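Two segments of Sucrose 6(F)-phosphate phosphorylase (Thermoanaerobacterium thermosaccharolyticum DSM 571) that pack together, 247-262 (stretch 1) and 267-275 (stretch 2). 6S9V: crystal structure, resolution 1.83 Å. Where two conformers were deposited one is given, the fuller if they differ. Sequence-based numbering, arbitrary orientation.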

# COMPACT_ATOMS: atom_id res chain seq x y z
N ILE A 247 -1.34 -18.54 -2.47
CA ILE A 247 -1.18 -17.12 -2.21
C ILE A 247 -1.36 -16.33 -3.50
O ILE A 247 -0.79 -16.69 -4.54
CB ILE A 247 0.19 -16.83 -1.57
CG1 ILE A 247 0.28 -17.51 -0.20
CG2 ILE A 247 0.41 -15.33 -1.43
CD1 ILE A 247 1.65 -17.40 0.46
N GLU A 248 -2.13 -15.25 -3.43
CA GLU A 248 -2.22 -14.27 -4.51
C GLU A 248 -1.27 -13.11 -4.22
O GLU A 248 -1.10 -12.74 -3.05
CB GLU A 248 -3.64 -13.73 -4.66
CG GLU A 248 -4.71 -14.77 -5.03
CD GLU A 248 -4.90 -14.94 -6.53
OE1 GLU A 248 -4.20 -14.27 -7.32
OE2 GLU A 248 -5.77 -15.75 -6.92
N LEU A 249 -0.65 -12.56 -5.26
CA LEU A 249 0.30 -11.47 -5.11
C LEU A 249 -0.37 -10.13 -5.41
O LEU A 249 -1.15 -10.01 -6.36
CB LEU A 249 1.51 -11.64 -6.03
CG LEU A 249 2.37 -12.89 -5.82
CD1 LEU A 249 3.56 -12.90 -6.76
CD2 LEU A 249 2.83 -13.02 -4.38
N LEU A 250 -0.07 -9.13 -4.58
CA LEU A 250 -0.51 -7.75 -4.77
C LEU A 250 0.75 -6.91 -4.96
O LEU A 250 1.57 -6.81 -4.04
CB LEU A 250 -1.34 -7.27 -3.58
CG LEU A 250 -1.76 -5.81 -3.50
CD1 LEU A 250 -2.44 -5.33 -4.76
CD2 LEU A 250 -2.67 -5.64 -2.28
N LEU A 251 0.93 -6.37 -6.16
CA LEU A 251 2.14 -5.63 -6.49
C LEU A 251 1.98 -4.16 -6.12
O LEU A 251 0.97 -3.54 -6.46
CB LEU A 251 2.48 -5.75 -7.97
CG LEU A 251 2.90 -7.13 -8.47
CD1 LEU A 251 1.90 -8.22 -8.16
CD2 LEU A 251 3.16 -7.04 -9.99
N GLU A 252 2.98 -3.61 -5.44
CA GLU A 252 3.03 -2.19 -5.11
C GLU A 252 4.00 -1.51 -6.06
O GLU A 252 5.22 -1.68 -5.93
CB GLU A 252 3.46 -1.96 -3.67
CG GLU A 252 3.65 -0.48 -3.33
CD GLU A 252 5.12 -0.09 -3.12
OE1 GLU A 252 5.86 -0.86 -2.48
OE2 GLU A 252 5.52 0.98 -3.61
N VAL A 253 3.47 -0.71 -6.98
CA VAL A 253 4.28 -0.03 -7.99
C VAL A 253 3.75 1.40 -8.08
O VAL A 253 2.60 1.62 -8.48
CB VAL A 253 4.21 -0.71 -9.36
CG1 VAL A 253 5.01 0.06 -10.42
CG2 VAL A 253 4.73 -2.14 -9.26
N HIS A 254 4.58 2.36 -7.69
CA HIS A 254 4.31 3.78 -7.94
C HIS A 254 4.98 4.13 -9.26
O HIS A 254 6.21 4.22 -9.34
CB HIS A 254 4.84 4.63 -6.80
CG HIS A 254 4.08 4.46 -5.52
ND1 HIS A 254 2.77 4.89 -5.38
CD2 HIS A 254 4.42 3.89 -4.35
CE1 HIS A 254 2.35 4.61 -4.16
NE2 HIS A 254 3.33 4.00 -3.51
N SER A 255 4.18 4.32 -10.31
CA SER A 255 4.72 4.59 -11.63
C SER A 255 3.66 5.30 -12.46
O SER A 255 2.53 5.51 -12.01
CB SER A 255 5.18 3.30 -12.32
OG SER A 255 5.71 3.58 -13.60
N GLN A 256 4.02 5.64 -13.69
CA GLN A 256 3.05 6.17 -14.63
C GLN A 256 1.98 5.12 -14.88
O GLN A 256 2.22 3.92 -14.74
CB GLN A 256 3.73 6.56 -15.95
CG GLN A 256 4.81 7.62 -15.81
CD GLN A 256 5.43 7.98 -17.15
OE1 GLN A 256 5.31 7.25 -18.13
NE2 GLN A 256 6.12 9.12 -17.19
N PHE A 257 0.78 5.58 -15.25
CA PHE A 257 -0.37 4.68 -15.27
C PHE A 257 -0.21 3.56 -16.29
O PHE A 257 -0.77 2.48 -16.11
CB PHE A 257 -1.66 5.48 -15.52
CG PHE A 257 -1.87 5.87 -16.95
CD1 PHE A 257 -2.51 5.01 -17.83
CD2 PHE A 257 -1.45 7.10 -17.42
CE1 PHE A 257 -2.70 5.37 -19.15
CE2 PHE A 257 -1.65 7.47 -18.73
CZ PHE A 257 -2.27 6.60 -19.60
N GLU A 258 0.56 3.80 -17.36
CA GLU A 258 0.74 2.76 -18.37
C GLU A 258 1.40 1.51 -17.79
O GLU A 258 1.12 0.39 -18.22
CB GLU A 258 1.59 3.30 -19.53
CG GLU A 258 0.92 4.42 -20.34
CD GLU A 258 1.27 5.84 -19.85
OE1 GLU A 258 1.73 6.02 -18.69
OE2 GLU A 258 1.10 6.78 -20.65
N VAL A 259 2.30 1.68 -16.81
CA VAL A 259 2.96 0.54 -16.18
C VAL A 259 1.96 -0.25 -15.35
O VAL A 259 1.86 -1.48 -15.46
CB VAL A 259 4.15 1.01 -15.33
CG1 VAL A 259 4.64 -0.10 -14.42
CG2 VAL A 259 5.26 1.54 -16.23
N GLN A 260 1.20 0.45 -14.51
CA GLN A 260 0.16 -0.19 -13.71
C GLN A 260 -0.87 -0.89 -14.59
O GLN A 260 -1.26 -2.04 -14.32
CB GLN A 260 -0.52 0.87 -12.84
CG GLN A 260 0.34 1.37 -11.71
CD GLN A 260 0.13 0.56 -10.45
OE1 GLN A 260 0.70 -0.52 -10.29
NE2 GLN A 260 -0.73 1.05 -9.57
N TYR A 261 -1.33 -0.22 -15.64
CA TYR A 261 -2.36 -0.81 -16.49
C TYR A 261 -1.85 -2.06 -17.20
O TYR A 261 -2.59 -3.04 -17.36
CB TYR A 261 -2.87 0.20 -17.50
CG TYR A 261 -3.85 1.22 -16.94
CD1 TYR A 261 -3.83 1.60 -15.59
CD2 TYR A 261 -4.80 1.80 -17.76
CE1 TYR A 261 -4.74 2.55 -15.10
CE2 TYR A 261 -5.70 2.73 -17.29
CZ TYR A 261 -5.67 3.11 -15.96
OH TYR A 261 -6.60 4.04 -15.53
N LYS A 262 -0.59 -2.05 -17.63
CA LYS A 262 -0.04 -3.24 -18.28
C LYS A 262 0.07 -4.40 -17.30
O LYS A 262 -0.18 -5.55 -17.67
CB LYS A 262 1.32 -2.90 -18.90
CG LYS A 262 1.99 -4.04 -19.64
CD LYS A 262 3.18 -3.49 -20.43
CE LYS A 262 4.15 -4.58 -20.87
NZ LYS A 262 5.39 -3.96 -21.42
N GLY A 267 -2.58 -9.66 -15.88
CA GLY A 267 -3.13 -10.54 -14.86
C GLY A 267 -2.57 -10.38 -13.47
O GLY A 267 -2.73 -11.30 -12.65
N PHE A 268 -1.90 -9.27 -13.17
CA PHE A 268 -1.38 -8.99 -11.84
C PHE A 268 -2.30 -8.04 -11.08
O PHE A 268 -2.81 -7.06 -11.65
CB PHE A 268 0.03 -8.38 -11.91
CG PHE A 268 1.06 -9.32 -12.48
CD1 PHE A 268 1.69 -10.24 -11.66
CD2 PHE A 268 1.41 -9.26 -13.81
CE1 PHE A 268 2.64 -11.11 -12.18
CE2 PHE A 268 2.36 -10.12 -14.33
CZ PHE A 268 2.97 -11.05 -13.51
N LEU A 269 -2.51 -8.33 -9.80
CA LEU A 269 -3.23 -7.41 -8.93
C LEU A 269 -2.36 -6.19 -8.60
O LEU A 269 -1.16 -6.32 -8.33
CB LEU A 269 -3.64 -8.11 -7.63
CG LEU A 269 -4.65 -9.25 -7.77
CD1 LEU A 269 -4.72 -10.09 -6.51
CD2 LEU A 269 -6.02 -8.66 -8.08
N ILE A 270 -2.98 -5.02 -8.62
CA ILE A 270 -2.29 -3.76 -8.35
C ILE A 270 -3.10 -2.94 -7.35
O ILE A 270 -4.27 -3.20 -7.07
CB ILE A 270 -2.06 -2.92 -9.63
CG1 ILE A 270 -3.41 -2.55 -10.27
CG2 ILE A 270 -1.18 -3.69 -10.62
CD1 ILE A 270 -3.30 -1.51 -11.38
N TYR A 271 -2.44 -1.89 -6.85
CA TYR A 271 -3.10 -0.88 -6.04
C TYR A 271 -3.61 0.25 -6.92
O TYR A 271 -2.93 0.67 -7.87
CB TYR A 271 -2.15 -0.29 -5.01
CG TYR A 271 -1.87 -1.16 -3.81
CD1 TYR A 271 -2.81 -1.28 -2.80
CD2 TYR A 271 -0.66 -1.82 -3.68
CE1 TYR A 271 -2.56 -2.06 -1.69
CE2 TYR A 271 -0.40 -2.60 -2.57
CZ TYR A 271 -1.35 -2.72 -1.58
OH TYR A 271 -1.10 -3.50 -0.48
N ASP A 272 -4.76 0.78 -6.57
CA ASP A 272 -5.29 1.96 -7.26
C ASP A 272 -4.63 3.19 -6.63
O ASP A 272 -5.11 3.73 -5.64
CB ASP A 272 -6.80 2.02 -7.16
CG ASP A 272 -7.40 3.07 -8.08
OD1 ASP A 272 -6.69 4.04 -8.39
OD2 ASP A 272 -8.57 2.91 -8.50
N PHE A 273 -3.52 3.62 -7.22
CA PHE A 273 -2.79 4.79 -6.71
C PHE A 273 -3.22 6.10 -7.38
O PHE A 273 -2.64 7.15 -7.09
CB PHE A 273 -1.29 4.59 -6.89
CG PHE A 273 -0.68 3.62 -5.88
CD1 PHE A 273 -1.03 3.65 -4.53
CD2 PHE A 273 0.25 2.67 -6.30
CE1 PHE A 273 -0.46 2.77 -3.62
CE2 PHE A 273 0.82 1.79 -5.39
CZ PHE A 273 0.47 1.83 -4.05
N ILE A 274 -4.23 6.05 -8.25
CA ILE A 274 -4.76 7.25 -8.90
C ILE A 274 -5.99 7.76 -8.17
O ILE A 274 -6.21 8.98 -8.09
CB ILE A 274 -5.07 6.95 -10.37
CG1 ILE A 274 -3.78 6.72 -11.16
CG2 ILE A 274 -5.86 8.08 -11.02
CD1 ILE A 274 -3.97 6.01 -12.47
N LEU A 275 -6.80 6.85 -7.62
CA LEU A 275 -8.03 7.27 -6.95
C LEU A 275 -7.81 8.18 -5.75
O LEU A 275 -8.64 9.08 -5.55
CB LEU A 275 -8.81 6.02 -6.51
CG LEU A 275 -10.24 6.24 -6.04
CD1 LEU A 275 -11.16 6.65 -7.17
CD2 LEU A 275 -10.75 4.98 -5.34
O HOH W 1 -1.32 -10.81 -8.97
O HOH W 2 0.53 -1.10 -7.67
O HOH W 3 -2.25 3.48 -10.05

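Strand 248-251 runs roughly parallel to the short, weakly bonded strand of stretch 2, their axes inclined at 34° and 4.8 Å apart at closest approach. One direct backbone hydrogen bond joins them, from Leu251 N to Leu269 O (3.0 Å, nearly linear). On both sides of it water fills in where the chains stand too far apart: water 1 donates to Leu249 O (2.7 Å) and accepts from Leu269 N (2.9 Å), while water 2 donates to Leu251 O (2.8 Å) and accepts from Tyr271 N (3.2 Å).

Leu250 and Leu269 share one face of this sheet, Leu251 and Ile270 the other, and such branched aliphatic chains, which need no polar partner, suit these buried places. Leu250 also lies over the Tyr271 ring, its CG 4.0 Å from the ring centroid in a CH-pi contact, and Leu251 CD2 meets Phe268 CD1 at 3.9 Å.

Beyond the strands, the flat rings of His254 and Phe273 stack face to face, centroids 3.9 Å apart and planes tilted by 29°. From the helix, Gln260 points toward stretch 2; its amide can both donate and accept, so NE2 gives a weak hydrogen bond to Tyr271 O (2.8 Å) while OE1 accepts from water 2 (2.7 Å). Nearby, Phe257 CB packs against Ile274 CD1 at 3.9 Å.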